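PDB 3E8T: takeout-like protein 1, which probably carries hydrophobic ligands in insects, its long internal tunnel holding a ubiquinone-8 molecule in the crystal. Local coordinates for residues D172-L175 / T176-N179. Numbering follows the deposited sequence.
Sequences DTML and TFLN
Met-174 meets Phe-177 and Leu-178, three and four residues further on, along one side of helix 168-180. CG of Met-174 stands anti to its backbone N (chi1 174°), and bends at the next two torsions bring SD alongside both neighbours: 3.9 Å from CG of Leu-178 and 4.1 Å from CD2 of Phe-177. The latter is a Met-aromatic contact, the sulfur lying obliquely to the ring, 5.2 Å from its centroid. Leu-175 adds a looser apolar touch, its CD2 4.5 Å from CD1 of Leu-178. Strand 106-111 receives Met-174 and Phe-177, while Leu-178 packs on Phe-158 and Leu-160 and touches the ubiquinone-8.

The backbone bonds are regular i to i+4 helix links, the shortest running 2.8 Å from N of Leu-178 to O of Met-174. Asp-172 O takes two donors from Thr-176, N at 3.0 Å and OG1 at 2.9 Å, arriving from opposite faces of the carbonyl plane; this fixes the threonine hydroxyl against the helix. OD2 of Asp-172 salt-bridges NZ of Lys-168, and OD1 of Asn-179 accepts from N of Phe-158.

Cutting Leu-178 back to an alanine removes CG and both methyls and is likely to open a gap between the Met-174 sulfur and the ubiquinone-8. The helix is thus amphipathic: polar groups bond to its backbone, Lys-168 or strand 155-160, while apolar ones pack on strands, consistent with an apolar ligand pocket.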
# COMPACT_ATOMS: atom_id res chain seq x y z
N ASP A 172 -5.79 -24.76 -13.63
CA ASP A 172 -4.63 -25.30 -12.92
C ASP A 172 -3.34 -24.89 -13.61
O ASP A 172 -2.38 -24.52 -12.94
CB ASP A 172 -4.68 -26.82 -12.78
CG ASP A 172 -5.71 -27.34 -11.77
OD1 ASP A 172 -6.20 -26.57 -10.93
OD2 ASP A 172 -6.00 -28.55 -11.84
N THR A 173 -3.31 -24.99 -14.92
CA THR A 173 -2.11 -24.60 -15.67
C THR A 173 -1.77 -23.12 -15.45
O THR A 173 -0.61 -22.76 -15.20
CB THR A 173 -2.28 -24.93 -17.15
OG1 THR A 173 -2.47 -26.34 -17.28
CG2 THR A 173 -1.05 -24.46 -17.93
N MET A 174 -2.76 -22.24 -15.45
CA MET A 174 -2.55 -20.81 -15.25
C MET A 174 -2.11 -20.49 -13.84
O MET A 174 -1.18 -19.73 -13.62
CB MET A 174 -3.79 -20.05 -15.58
CG MET A 174 -3.73 -18.57 -15.28
SD MET A 174 -2.42 -17.68 -16.21
CE MET A 174 -3.16 -17.74 -17.85
N LEU A 175 -2.74 -21.12 -12.86
CA LEU A 175 -2.35 -20.81 -11.49
C LEU A 175 -0.94 -21.26 -11.22
O LEU A 175 -0.19 -20.57 -10.53
CB LEU A 175 -3.38 -21.39 -10.53
CG LEU A 175 -4.78 -20.74 -10.60
CD1 LEU A 175 -5.76 -21.51 -9.72
CD2 LEU A 175 -4.74 -19.26 -10.26
N THR A 176 -0.57 -22.42 -11.75
CA THR A 176 0.80 -22.89 -11.66
C THR A 176 1.77 -21.88 -12.32
O THR A 176 2.83 -21.56 -11.78
CB THR A 176 0.94 -24.25 -12.30
OG1 THR A 176 0.08 -25.20 -11.62
CG2 THR A 176 2.38 -24.72 -12.32
N PHE A 177 1.43 -21.44 -13.50
CA PHE A 177 2.21 -20.46 -14.25
C PHE A 177 2.39 -19.18 -13.46
O PHE A 177 3.50 -18.64 -13.42
CB PHE A 177 1.50 -20.22 -15.58
CG PHE A 177 2.13 -19.20 -16.48
CD1 PHE A 177 3.15 -19.56 -17.32
CD2 PHE A 177 1.66 -17.92 -16.56
CE1 PHE A 177 3.66 -18.66 -18.18
CE2 PHE A 177 2.17 -17.04 -17.42
CZ PHE A 177 3.18 -17.39 -18.22
N LEU A 178 1.33 -18.65 -12.88
CA LEU A 178 1.46 -17.45 -12.13
C LEU A 178 2.38 -17.59 -10.93
O LEU A 178 3.25 -16.73 -10.66
CB LEU A 178 0.10 -16.93 -11.71
CG LEU A 178 -0.79 -16.49 -12.85
CD1 LEU A 178 -2.23 -16.20 -12.33
CD2 LEU A 178 -0.20 -15.29 -13.59
N ASN A 179 2.22 -18.69 -10.19
CA ASN A 179 3.04 -18.88 -9.04
C ASN A 179 4.49 -19.11 -9.43
O ASN A 179 5.39 -18.68 -8.71
CB ASN A 179 2.52 -20.02 -8.22
CG ASN A 179 1.36 -19.66 -7.40
OD1 ASN A 179 0.85 -18.56 -7.40
ND2 ASN A 179 1.03 -20.58 -6.53